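Local coordinates for protein endo-xylogalacturonan hydrolase A (Aspergillus tubingensis, PDB 4C2L) that hydrolyses xylogalacturonan, a xylose-substituted galacturonan of the hairy regions of pectin, and requires that substitution for its activity, at residues 29-34 against 55-60; 59-64 against 84-89; 75-80 against 110-115. One frame throughout, in Å; residues are numbered along the deposited sequence. Where two conformers were deposited one is given.

Contact 1 of 3, residues 29-34 against 55-60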
ATOM      1  N   THR A  29     -19.189 -21.783  12.658  1.00 18.06           N
ATOM      2  CA  THR A  29     -18.085 -22.572  13.200  1.00 17.55           C
ATOM      3  C   THR A  29     -16.759 -22.025  12.708  1.00 15.94           C
ATOM      4  O   THR A  29     -16.515 -21.979  11.504  1.00 15.05           O
ATOM      5  CB  THR A  29     -18.220 -24.060  12.841  1.00 19.48           C
ATOM      6  OG1 THR A  29     -19.433 -24.553  13.416  1.00 21.53           O
ATOM      7  CG2 THR A  29     -17.049 -24.860  13.397  1.00 20.66           C
ATOM      8  N   ASP A  30     -15.914 -21.623  13.654  1.00 14.11           N
ATOM      9  CA  ASP A  30     -14.606 -21.064  13.315  1.00 13.52           C
ATOM     10  C   ASP A  30     -13.689 -22.197  12.831  1.00 13.45           C
ATOM     11  O   ASP A  30     -13.497 -23.190  13.545  1.00 13.26           O
ATOM     12  CB  ASP A  30     -14.027 -20.399  14.566  1.00 13.31           C
ATOM     13  CG  ASP A  30     -12.846 -19.505  14.255  1.00 13.73           C
ATOM     14  OD1 ASP A  30     -12.394 -19.473  13.087  1.00 13.46           O
ATOM     15  OD2 ASP A  30     -12.399 -18.822  15.195  1.00 14.41           O
ATOM     16  N   ASP A  31     -13.146 -22.065  11.609  1.00 12.39           N
ATOM     17  CA  ASP A  31     -12.196 -23.038  11.072  1.00 12.45           C
ATOM     18  C   ASP A  31     -10.742 -22.750  11.429  1.00 11.64           C
ATOM     19  O   ASP A  31      -9.853 -23.548  11.119  1.00 11.61           O
ATOM     20  CB  ASP A  31     -12.317 -23.125   9.535  1.00 13.20           C
ATOM     21  CG  ASP A  31     -13.623 -23.761   9.084  1.00 14.41           C
ATOM     22  OD1 ASP A  31     -14.122 -24.691   9.767  1.00 15.20           O
ATOM     23  OD2 ASP A  31     -14.154 -23.342   8.029  1.00 15.00           O
ATOM     24  N   VAL A  32     -10.480 -21.605  12.053  1.00 11.11           N
ATOM     25  CA  VAL A  32      -9.097 -21.238  12.377  1.00 11.39           C
ATOM     26  C   VAL A  32      -8.344 -22.338  13.162  1.00 11.54           C
ATOM     27  O   VAL A  32      -7.225 -22.668  12.810  1.00 11.41           O
ATOM     28  CB  VAL A  32      -9.014 -19.851  13.054  1.00 11.31           C
ATOM     29  CG1 VAL A  32      -7.651 -19.611  13.691  1.00 11.65           C
ATOM     30  CG2 VAL A  32      -9.306 -18.748  12.032  1.00 11.34           C
ATOM     31  N   PRO A  33      -8.974 -22.945  14.192  1.00 11.70           N
ATOM     32  CA  PRO A  33      -8.178 -23.974  14.898  1.00 11.90           C
ATOM     33  C   PRO A  33      -7.767 -25.148  14.013  1.00 12.02           C
ATOM     34  O   PRO A  33      -6.632 -25.620  14.114  1.00 12.93           O
ATOM     35  CB  PRO A  33      -9.120 -24.430  16.020  1.00 11.43           C
ATOM     36  CG  PRO A  33      -9.901 -23.189  16.320  1.00 11.28           C
ATOM     37  CD  PRO A  33     -10.174 -22.566  14.960  1.00 11.54           C
ATOM     38  N   ALA A  34      -8.675 -25.605  13.149  1.00 12.25           N
ATOM     39  CA  ALA A  34      -8.356 -26.665  12.193  1.00 12.47           C
ATOM     40  C   ALA A  34      -7.210 -26.269  11.276  1.00 12.35           C
ATOM     41  O   ALA A  34      -6.347 -27.097  10.960  1.00 12.08           O
ATOM     42  CB  ALA A  34      -9.580 -27.037  11.363  1.00 12.25           C
ATOM     43  N   THR A  55     -14.796 -23.740   0.981  1.00 16.72           N
ATOM     44  CA  THR A  55     -14.983 -22.470   1.693  1.00 16.38           C
ATOM     45  C   THR A  55     -14.659 -22.700   3.168  1.00 15.91           C
ATOM     46  O   THR A  55     -15.231 -23.595   3.813  1.00 15.79           O
ATOM     47  CB  THR A  55     -16.412 -21.893   1.554  1.00 18.00           C
ATOM     48  OG1 THR A  55     -16.702 -21.625   0.168  1.00 18.45           O
ATOM     49  CG2 THR A  55     -16.542 -20.578   2.323  1.00 17.43           C
ATOM     50  N   TYR A  56     -13.732 -21.907   3.681  1.00 13.90           N
ATOM     51  CA  TYR A  56     -13.375 -21.947   5.097  1.00 13.61           C
ATOM     52  C   TYR A  56     -13.807 -20.639   5.734  1.00 13.85           C
ATOM     53  O   TYR A  56     -13.707 -19.582   5.109  1.00 13.88           O
ATOM     54  CB  TYR A  56     -11.870 -22.129   5.265  1.00 13.26           C
ATOM     55  CG  TYR A  56     -11.388 -23.516   4.887  1.00 13.42           C
ATOM     56  CD1 TYR A  56     -11.259 -23.894   3.546  1.00 13.69           C
ATOM     57  CD2 TYR A  56     -11.071 -24.446   5.870  1.00 13.61           C
ATOM     58  CE1 TYR A  56     -10.821 -25.165   3.201  1.00 13.89           C
ATOM     59  CE2 TYR A  56     -10.645 -25.722   5.543  1.00 13.73           C
ATOM     60  CZ  TYR A  56     -10.517 -26.074   4.209  1.00 13.87           C
ATOM     61  OH  TYR A  56     -10.079 -27.335   3.892  1.00 14.64           O
ATOM     62  N   TYR A  57     -14.295 -20.721   6.973  1.00 13.00           N
ATOM     63  CA  TYR A  57     -14.828 -19.576   7.690  1.00 13.27           C
ATOM     64  C   TYR A  57     -13.851 -19.256   8.785  1.00 13.70           C
ATOM     65  O   TYR A  57     -13.602 -20.080   9.654  1.00 13.58           O
ATOM     66  CB  TYR A  57     -16.221 -19.891   8.269  1.00 14.27           C
ATOM     67  CG  TYR A  57     -17.181 -20.157   7.152  1.00 15.22           C
ATOM     68  CD1 TYR A  57     -17.740 -19.097   6.433  1.00 15.91           C
ATOM     69  CD2 TYR A  57     -17.480 -21.464   6.769  1.00 15.68           C
ATOM     70  CE1 TYR A  57     -18.613 -19.332   5.382  1.00 17.71           C
ATOM     71  CE2 TYR A  57     -18.342 -21.718   5.704  1.00 17.46           C
ATOM     72  CZ  TYR A  57     -18.904 -20.647   5.025  1.00 17.92           C
ATOM     73  OH  TYR A  57     -19.749 -20.878   3.963  1.00 19.10           O
ATOM     74  N   LEU A  58     -13.259 -18.070   8.711  1.00 12.54           N
ATOM     75  CA  LEU A  58     -12.220 -17.708   9.650  1.00 12.68           C
ATOM     76  C   LEU A  58     -12.809 -16.653  10.562  1.00 12.53           C
ATOM     77  O   LEU A  58     -13.006 -15.512  10.155  1.00 12.89           O
ATOM     78  CB  LEU A  58     -10.998 -17.168   8.893  1.00 13.23           C
ATOM     79  CG  LEU A  58     -10.100 -18.205   8.180  1.00 14.77           C
ATOM     80  CD1 LEU A  58     -10.828 -19.037   7.157  1.00 15.93           C
ATOM     81  CD2 LEU A  58      -8.956 -17.471   7.499  1.00 14.66           C
ATOM     82  N   ASN A  59     -13.108 -17.027  11.796  1.00 11.92           N
ATOM     83  CA  ASN A  59     -13.850 -16.122  12.676  1.00 11.87           C
ATOM     84  C   ASN A  59     -12.977 -15.502  13.771  1.00 11.84           C
ATOM     85  O   ASN A  59     -13.484 -14.916  14.751  1.00 12.15           O
ATOM     86  CB  ASN A  59     -15.035 -16.863  13.292  1.00 12.94           C
ATOM     87  CG  ASN A  59     -16.028 -17.332  12.253  1.00 13.65           C
ATOM     88  OD1 ASN A  59     -16.007 -16.875  11.108  1.00 14.18           O
ATOM     89  ND2 ASN A  59     -16.903 -18.268  12.644  1.00 13.94           N
ATOM     90  N   SER A  60     -11.666 -15.609  13.574  1.00 11.68           N
ATOM     91  CA  SER A  60     -10.683 -15.075  14.508  1.00 11.52           C
ATOM     92  C   SER A  60      -9.376 -14.855  13.773  1.00 11.47           C
ATOM     93  O   SER A  60      -9.257 -15.227  12.593  1.00 10.96           O
ATOM     94  CB  SER A  60     -10.486 -16.063  15.657  1.00 12.30           C
ATOM     95  OG  SER A  60     -10.066 -17.324  15.168  1.00 13.06           O
TER
HETATM   96  O   HOH W   1     -15.754 -24.564   6.341  1.00 19.07           O
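Asp30, just before the turn into helix 32-42, and Asp31, the next residue, grip the edge of residues 56-60 mainly through their carboxylates. The side chain of Asp30 slides past that of Asn59 in the opposite direction. Its CB lies 3.9 Å from Asn59 CB, and CG, anti to the backbone N (chi1 -166°), lies 3.5 Å from the backbone N of Asn59 and close to its CB. At the tip the two oxygens part company. OD1 accepts from Asn59 N at 2.9 Å and from Val32 N at 3.0 Å; the two donors reach it from opposite faces of the carboxylate plane, so that one oxygen both caps the turn that leads into the helix and holds the residue that follows strand 55-58. OD2 offers its syn lone pair to Ser60 OG, 2.8 Å away, and this hydroxyl also packs against Val32 CB.

Asp31 forms a two-way pairing with Tyr57. Its backbone N donates to Tyr57 O, while its OD2, met on the anti side, 27° out of the carboxylate plane, accepts from Tyr57 N at 2.8 Å with an almost straight bond (171°). A water sits 2.6 Å from the same OD2 and close to Thr55 O, and Asp31 OD1 is held separately by Gly24 N. Beside these polar bonds, Val32 CG2 meets Leu58 CB at 3.9 Å, an apolar contact. A helix start tied by aspartates to an early strand, with the helix closing the N-terminal end of the coil stack, fits the right-handed parallel beta-helix of glycosyl hydrolase family 28.

Contact 2 of 3, residues 59-64 against 84-89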
ATOM      1  N   ASN A  59     -13.108 -17.027  11.796  1.00 11.92           N
ATOM      2  CA  ASN A  59     -13.850 -16.122  12.676  1.00 11.87           C
ATOM      3  C   ASN A  59     -12.977 -15.502  13.771  1.00 11.84           C
ATOM      4  O   ASN A  59     -13.484 -14.916  14.751  1.00 12.15           O
ATOM      5  CB  ASN A  59     -15.035 -16.863  13.292  1.00 12.94           C
ATOM      6  CG  ASN A  59     -16.028 -17.332  12.253  1.00 13.65           C
ATOM      7  OD1 ASN A  59     -16.007 -16.875  11.108  1.00 14.18           O
ATOM      8  ND2 ASN A  59     -16.903 -18.268  12.644  1.00 13.94           N
ATOM      9  N   SER A  60     -11.666 -15.609  13.574  1.00 11.68           N
ATOM     10  CA  SER A  60     -10.683 -15.075  14.508  1.00 11.52           C
ATOM     11  C   SER A  60      -9.376 -14.855  13.773  1.00 11.47           C
ATOM     12  O   SER A  60      -9.257 -15.227  12.593  1.00 10.96           O
ATOM     13  CB  SER A  60     -10.486 -16.063  15.657  1.00 12.30           C
ATOM     14  OG  SER A  60     -10.066 -17.324  15.168  1.00 13.06           O
ATOM     15  N   VAL A  61      -8.392 -14.262  14.453  1.00 11.17           N
ATOM     16  CA  VAL A  61      -7.074 -14.041  13.839  1.00 11.02           C
ATOM     17  C   VAL A  61      -6.463 -15.374  13.411  1.00 11.35           C
ATOM     18  O   VAL A  61      -6.460 -16.322  14.201  1.00 11.62           O
ATOM     19  CB  VAL A  61      -6.117 -13.373  14.837  1.00 11.10           C
ATOM     20  CG1 VAL A  61      -4.699 -13.311  14.261  1.00 10.92           C
ATOM     21  CG2 VAL A  61      -6.635 -11.984  15.207  1.00 11.11           C
ATOM     22  N   LEU A  62      -5.963 -15.443  12.180  1.00 11.14           N
ATOM     23  CA  LEU A  62      -5.241 -16.625  11.695  1.00 12.03           C
ATOM     24  C   LEU A  62      -3.753 -16.357  11.807  1.00 12.70           C
ATOM     25  O   LEU A  62      -3.211 -15.504  11.104  1.00 12.50           O
ATOM     26  CB  LEU A  62      -5.586 -16.915  10.228  1.00 12.48           C
ATOM     27  CG  LEU A  62      -4.818 -18.060   9.563  1.00 13.04           C
ATOM     28  CD1 LEU A  62      -4.995 -19.359  10.331  1.00 13.45           C
ATOM     29  CD2 LEU A  62      -5.288 -18.228   8.120  1.00 13.48           C
ATOM     30  N   ASP A  63      -3.103 -17.074  12.710  1.00 13.09           N
ATOM     31  CA  ASP A  63      -1.697 -16.858  12.974  1.00 14.45           C
ATOM     32  C   ASP A  63      -0.900 -17.931  12.240  1.00 14.68           C
ATOM     33  O   ASP A  63      -1.130 -19.124  12.448  1.00 15.22           O
ATOM     34  CB  ASP A  63      -1.454 -16.921  14.487  1.00 16.49           C
ATOM     35  CG  ASP A  63      -0.086 -16.428  14.869  1.00 18.47           C
ATOM     36  OD1 ASP A  63       0.895 -17.047  14.409  1.00 19.17           O
ATOM     37  OD2 ASP A  63       0.013 -15.429  15.626  1.00 20.72           O
ATOM     38  N   LEU A  64      -0.003 -17.511  11.357  1.00 14.32           N
ATOM     39  CA  LEU A  64       0.763 -18.447  10.520  1.00 14.00           C
ATOM     40  C   LEU A  64       2.149 -18.762  11.090  1.00 14.50           C
ATOM     41  O   LEU A  64       3.017 -19.296  10.385  1.00 14.57           O
ATOM     42  CB  LEU A  64       0.880 -17.912   9.084  1.00 14.09           C
ATOM     43  CG  LEU A  64      -0.448 -17.679   8.352  1.00 14.27           C
ATOM     44  CD1 LEU A  64      -0.176 -17.282   6.895  1.00 14.23           C
ATOM     45  CD2 LEU A  64      -1.346 -18.912   8.414  1.00 14.25           C
ATOM     46  N   THR A  84     -17.479  -7.021  13.922  1.00 14.08           N
ATOM     47  CA  THR A  84     -16.750  -5.782  14.214  1.00 14.00           C
ATOM     48  C   THR A  84     -16.292  -5.647  15.677  1.00 14.01           C
ATOM     49  O   THR A  84     -15.264  -5.041  15.929  1.00 13.49           O
ATOM     50  CB  THR A  84     -17.516  -4.518  13.758  1.00 14.42           C
ATOM     51  OG1 THR A  84     -18.821  -4.505  14.347  1.00 14.46           O
ATOM     52  CG2 THR A  84     -17.636  -4.513  12.244  1.00 14.46           C
ATOM     53  N   ASP A  85     -17.050  -6.211  16.623  1.00 14.81           N
ATOM     54  CA  ASP A  85     -16.642  -6.186  18.026  1.00 15.58           C
ATOM     55  C   ASP A  85     -15.356  -6.986  18.205  1.00 14.68           C
ATOM     56  O   ASP A  85     -14.459  -6.582  18.954  1.00 16.16           O
ATOM     57  CB  ASP A  85     -17.721  -6.801  18.933  1.00 17.76           C
ATOM     58  CG  ASP A  85     -18.901  -5.867  19.196  1.00 21.23           C
ATOM     59  OD1 ASP A  85     -18.881  -4.687  18.792  1.00 22.57           O
ATOM     60  OD2 ASP A  85     -19.869  -6.338  19.834  1.00 23.80           O
ATOM     61  N   TYR A  86     -15.271  -8.138  17.540  1.00 14.07           N
ATOM     62  CA  TYR A  86     -14.067  -8.963  17.666  1.00 12.82           C
ATOM     63  C   TYR A  86     -12.832  -8.255  17.082  1.00 12.61           C
ATOM     64  O   TYR A  86     -11.761  -8.208  17.707  1.00 12.09           O
ATOM     65  CB  TYR A  86     -14.259 -10.337  17.006  1.00 12.92           C
ATOM     66  CG  TYR A  86     -12.985 -11.138  17.017  1.00 12.59           C
ATOM     67  CD1 TYR A  86     -12.618 -11.894  18.148  1.00 12.68           C
ATOM     68  CD2 TYR A  86     -12.095 -11.101  15.919  1.00 12.03           C
ATOM     69  CE1 TYR A  86     -11.426 -12.606  18.169  1.00 12.19           C
ATOM     70  CE2 TYR A  86     -10.909 -11.804  15.941  1.00 12.16           C
ATOM     71  CZ  TYR A  86     -10.577 -12.557  17.053  1.00 12.40           C
ATOM     72  OH  TYR A  86      -9.398 -13.259  17.056  1.00 11.93           O
ATOM     73  N   TRP A  87     -12.979  -7.714  15.880  1.00 11.69           N
ATOM     74  CA  TRP A  87     -11.841  -7.126  15.169  1.00 11.69           C
ATOM     75  C   TRP A  87     -11.417  -5.791  15.696  1.00 11.82           C
ATOM     76  O   TRP A  87     -10.318  -5.319  15.378  1.00 11.27           O
ATOM     77  CB  TRP A  87     -12.172  -7.009  13.675  1.00 11.56           C
ATOM     78  CG  TRP A  87     -12.254  -8.363  13.042  1.00 11.66           C
ATOM     79  CD1 TRP A  87     -13.372  -8.998  12.498  1.00 12.12           C
ATOM     80  CD2 TRP A  87     -11.162  -9.322  12.904  1.00 12.00           C
ATOM     81  NE1 TRP A  87     -13.037 -10.254  12.037  1.00 12.29           N
ATOM     82  CE2 TRP A  87     -11.729 -10.507  12.249  1.00 12.06           C
ATOM     83  CE3 TRP A  87      -9.816  -9.320  13.246  1.00 12.31           C
ATOM     84  CZ2 TRP A  87     -10.957 -11.626  11.954  1.00 12.09           C
ATOM     85  CZ3 TRP A  87      -9.044 -10.450  12.932  1.00 12.02           C
ATOM     86  CH2 TRP A  87      -9.607 -11.575  12.306  1.00 12.37           C
ATOM     87  N   SER A  88     -12.264  -5.173  16.514  1.00 12.76           N
ATOM     88  CA  SER A  88     -11.988  -3.833  17.044  1.00 13.48           C
ATOM     89  C   SER A  88     -10.582  -3.713  17.666  1.00 13.60           C
ATOM     90  O   SER A  88     -10.259  -4.420  18.622  1.00 14.28           O
ATOM     91  CB  SER A  88     -13.049  -3.459  18.094  1.00 14.19           C
ATOM     92  OG  SER A  88     -12.849  -2.125  18.514  1.00 15.56           O
ATOM     93  N   GLY A  89      -9.767  -2.815  17.119  1.00 13.52           N
ATOM     94  CA  GLY A  89      -8.422  -2.557  17.626  1.00 13.44           C
ATOM     95  C   GLY A  89      -7.386  -3.649  17.388  1.00 13.46           C
ATOM     96  O   GLY A  89      -6.255  -3.551  17.884  1.00 14.23           O
TER
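In the loops flanking the first coils of the parallel beta-helix, the link between strands 55-58 and 62-63 meets the short helix 84-87, Ser60 and Val61 receiving the rings of Tyr86 and Trp87. Tyr86 CG is anti to its backbone N (chi1 175°); the hydroxyl at the far end of the ring meets the backbone. Val61 N donates to Tyr86 OH at 3.0 Å, with an angle at the hydrogen of 163°, and this N lies at the edge of the phenol ring, near its plane. Ser60 CB presses on the same hydroxyl oxygen from 3.3 Å, while Asn59 O stands over the centre of one ring face, 4.1 Å above its plane.

Trp87 comes in beside Tyr86 with the benzene half of its indole. CH2 lies 3.6 Å from Ser60 C and equally near Val61 N, and CZ3 touches Val61 CG2 at 3.7 Å. That methyl is shared, since it also comes within 3.6 Å of Tyr86 OH, the valine and tyrosine side chains crossing at about a right angle. The two aromatic rings are turned against each other: Tyr86 CD2 stands over the centre of the indole, whereas Trp87 CD2 lies at the phenol edge. Elsewhere, Trp87 NE1 is tied to Ala81 O, and Arg90 makes a cation-pi contact with Tyr86.

The chemistry is thus a single hydrogen bond, with the rest of the contact made by rings against backbone and a valine methyl. Because the amide is the donor, the phenol serves here as an acceptor, and its own proton is not spent in this bond.

Contact 3 of 3, residues 75-80 against 110-115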
ATOM      1  N   GLU A  75      -6.630 -22.609  -2.706  1.00 14.61           N
ATOM      2  CA  GLU A  75      -7.368 -22.726  -3.976  1.00 15.05           C
ATOM      3  C   GLU A  75      -8.853 -22.449  -3.804  1.00 14.96           C
ATOM      4  O   GLU A  75      -9.576 -22.257  -4.781  1.00 16.54           O
ATOM      5  CB  GLU A  75      -7.144 -24.103  -4.628  1.00 15.03           C
ATOM      6  CG  GLU A  75      -5.697 -24.575  -4.597  1.00 15.43           C
ATOM      7  CD  GLU A  75      -4.737 -23.635  -5.321  1.00 15.15           C
ATOM      8  OE1 GLU A  75      -5.195 -22.783  -6.102  1.00 16.61           O
ATOM      9  OE2 GLU A  75      -3.526 -23.759  -5.111  1.00 16.28           O
ATOM     10  N   GLY A  76      -9.302 -22.400  -2.550  1.00 15.15           N
ATOM     11  CA  GLY A  76     -10.692 -22.114  -2.247  1.00 13.97           C
ATOM     12  C   GLY A  76     -10.867 -20.720  -1.680  1.00 14.17           C
ATOM     13  O   GLY A  76     -10.013 -19.840  -1.859  1.00 14.08           O
ATOM     14  N   LEU A  77     -11.974 -20.541  -0.971  1.00 13.52           N
ATOM     15  CA  LEU A  77     -12.341 -19.260  -0.386  1.00 13.43           C
ATOM     16  C   LEU A  77     -12.058 -19.288   1.113  1.00 13.81           C
ATOM     17  O   LEU A  77     -12.497 -20.205   1.803  1.00 14.35           O
ATOM     18  CB  LEU A  77     -13.839 -19.012  -0.609  1.00 13.59           C
ATOM     19  CG  LEU A  77     -14.460 -17.769   0.079  1.00 13.48           C
ATOM     20  CD1 LEU A  77     -13.718 -16.490  -0.330  1.00 13.52           C
ATOM     21  CD2 LEU A  77     -15.946 -17.677  -0.233  1.00 13.79           C
ATOM     22  N   LEU A  78     -11.282 -18.318   1.597  1.00 13.40           N
ATOM     23  CA  LEU A  78     -11.115 -18.121   3.041  1.00 13.30           C
ATOM     24  C   LEU A  78     -11.913 -16.886   3.361  1.00 13.50           C
ATOM     25  O   LEU A  78     -11.546 -15.781   2.941  1.00 12.95           O
ATOM     26  CB  LEU A  78      -9.642 -17.885   3.415  1.00 14.34           C
ATOM     27  CG  LEU A  78      -8.601 -18.908   2.940  1.00 15.28           C
ATOM     28  CD1 LEU A  78      -7.226 -18.651   3.541  1.00 15.20           C
ATOM     29  CD2 LEU A  78      -9.045 -20.317   3.261  1.00 16.15           C
ATOM     30  N   LYS A  79     -13.024 -17.066   4.069  1.00 12.74           N
ATOM     31  CA  LYS A  79     -13.915 -15.962   4.314  1.00 13.23           C
ATOM     32  C   LYS A  79     -13.855 -15.559   5.777  1.00 12.52           C
ATOM     33  O   LYS A  79     -14.268 -16.327   6.647  1.00 11.69           O
ATOM     34  CB  LYS A  79     -15.349 -16.320   3.925  1.00 15.06           C
ATOM     35  CG  LYS A  79     -16.281 -15.132   4.151  1.00 17.76           C
ATOM     36  CD  LYS A  79     -17.648 -15.354   3.566  1.00 21.26           C
ATOM     37  CE  LYS A  79     -18.439 -14.057   3.578  1.00 23.73           C
ATOM     38  NZ  LYS A  79     -19.851 -14.368   3.218  1.00 28.30           N
ATOM     39  N   PHE A  80     -13.327 -14.363   6.037  1.00 11.53           N
ATOM     40  CA  PHE A  80     -13.321 -13.830   7.408  1.00 12.05           C
ATOM     41  C   PHE A  80     -14.684 -13.357   7.871  1.00 12.38           C
ATOM     42  O   PHE A  80     -15.475 -12.837   7.086  1.00 12.94           O
ATOM     43  CB  PHE A  80     -12.333 -12.675   7.528  1.00 11.93           C
ATOM     44  CG  PHE A  80     -10.930 -13.126   7.692  1.00 11.88           C
ATOM     45  CD1 PHE A  80     -10.459 -13.519   8.949  1.00 12.05           C
ATOM     46  CD2 PHE A  80     -10.059 -13.174   6.596  1.00 12.14           C
ATOM     47  CE1 PHE A  80      -9.146 -13.946   9.103  1.00 12.03           C
ATOM     48  CE2 PHE A  80      -8.747 -13.604   6.759  1.00 12.55           C
ATOM     49  CZ  PHE A  80      -8.293 -13.983   8.008  1.00 12.30           C
ATOM     50  N   SER A 110      -7.560 -19.697  -8.354  1.00 15.67           N
ATOM     51  CA  SER A 110      -8.944 -19.606  -7.898  0.50 15.30           C
ATOM     52  C   SER A 110      -9.060 -19.174  -6.441  1.00 14.91           C
ATOM     53  O   SER A 110     -10.163 -18.887  -5.972  1.00 15.16           O
ATOM     54  CB  SER A 110      -9.677 -20.935  -8.113  0.50 15.93           C
ATOM     55  OG  SER A 110      -9.589 -21.326  -9.472  0.50 15.58           O
ATOM     56  N   GLY A 111      -7.928 -19.143  -5.737  1.00 13.48           N
ATOM     57  CA  GLY A 111      -7.943 -18.817  -4.295  1.00 12.93           C
ATOM     58  C   GLY A 111      -8.364 -17.385  -4.003  1.00 12.56           C
ATOM     59  O   GLY A 111      -7.910 -16.444  -4.663  1.00 12.77           O
ATOM     60  N   VAL A 112      -9.210 -17.212  -2.990  1.00 11.82           N
ATOM     61  CA  VAL A 112      -9.694 -15.890  -2.616  1.00 11.59           C
ATOM     62  C   VAL A 112      -9.628 -15.749  -1.098  1.00 11.80           C
ATOM     63  O   VAL A 112     -10.060 -16.655  -0.371  1.00 12.09           O
ATOM     64  CB  VAL A 112     -11.161 -15.678  -3.080  1.00 11.69           C
ATOM     65  CG1 VAL A 112     -11.682 -14.325  -2.608  1.00 11.80           C
ATOM     66  CG2 VAL A 112     -11.268 -15.768  -4.602  1.00 11.69           C
ATOM     67  N   ILE A 113      -9.072 -14.633  -0.625  1.00 11.26           N
ATOM     68  CA  ILE A 113      -9.123 -14.293   0.800  1.00 11.38           C
ATOM     69  C   ILE A 113     -10.084 -13.117   0.874  1.00 11.08           C
ATOM     70  O   ILE A 113      -9.803 -12.041   0.339  1.00 11.12           O
ATOM     71  CB  ILE A 113      -7.731 -13.912   1.367  1.00 11.51           C
ATOM     72  CG1 ILE A 113      -6.735 -15.062   1.154  1.00 12.11           C
ATOM     73  CG2 ILE A 113      -7.836 -13.538   2.851  1.00 11.25           C
ATOM     74  CD1 ILE A 113      -5.279 -14.682   1.416  1.00 12.52           C
ATOM     75  N   ASP A 114     -11.215 -13.328   1.534  1.00 11.29           N
ATOM     76  CA  ASP A 114     -12.278 -12.337   1.613  1.00 11.83           C
ATOM     77  C   ASP A 114     -12.266 -11.725   3.014  1.00 12.20           C
ATOM     78  O   ASP A 114     -12.669 -12.389   3.972  1.00 11.93           O
ATOM     79  CB  ASP A 114     -13.631 -13.025   1.325  1.00 12.60           C
ATOM     80  CG  ASP A 114     -14.822 -12.052   1.297  1.00 13.94           C
ATOM     81  OD1 ASP A 114     -14.671 -10.858   1.614  1.00 13.66           O
ATOM     82  OD2 ASP A 114     -15.944 -12.502   0.943  1.00 15.48           O
ATOM     83  N   GLY A 115     -11.842 -10.462   3.123  1.00 11.34           N
ATOM     84  CA  GLY A 115     -11.831  -9.751   4.404  1.00 11.65           C
ATOM     85  C   GLY A 115     -13.178  -9.323   4.940  1.00 11.47           C
ATOM     86  O   GLY A 115     -13.270  -8.902   6.098  1.00 11.94           O
TER
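Leu77 to Phe80 and Val112 to Asp114 run side by side as parallel rungs of the right-handed beta-helix, their axes 4.8 Å apart and only 7° from parallel. On one face Leu77 and Val112 cross at a slant, with CD1 of the leucine 3.7 Å from Val112 CG1; the same methyl reaches Asp114 CB at 3.8 Å. Further along this face Lys79 and Asp114 point the same way. The extended lysine chain passes Asp114 OD2 at CE, 3.9 Å away, but its NZ stays 4.9 Å from that oxygen, so the opposite charges may attract without forming a salt bridge. Asp114 OD1 instead takes Asn116 N.

The other face carries Leu78 and Ile113, and the ring of Phe80 lies alongside Ile113. Leu78 and Ile113 meet loosely, while Phe80 brings CE2 of its ring to 4.0 Å from Ile113 CG2. Leu135 and Leu149 extend this apolar layer, which belongs to the buried interior of the solenoid.

Four backbone hydrogen bonds zip the rungs together, from Val112 N to Gly76 O at one end to Phe80 N with Asp114 O at the other. That last carbonyl has a double role: besides accepting the Phe80 amide at 2.9 Å, Asp114 O sits in the plane of the Phe80 ring at its edge, 3.8 Å from CD2.

The three contacts sit together at the N-terminal end of the beta-helix, away from Asp210 and His233, the active-site residues inferred by similarity. Contacts 1 and 2 share Asn59 and Ser60, with centres about 11 Å apart, and Val32 CG1 of contact 1 packs on Val61 O of contact 2 at 3.5 Å. Contacts 1 and 3 are joined within one layer of parallel strands, since 55-58 and 77-80 are neighbours: Tyr56 O and Lys79 N lie 2.8 Å apart, probably hydrogen-bonded. Contacts 2 and 3, about 16 Å apart between centres, meet where Trp87 CZ2 touches Phe80 CD1 at 3.6 Å, at the last residue of strand 77-80.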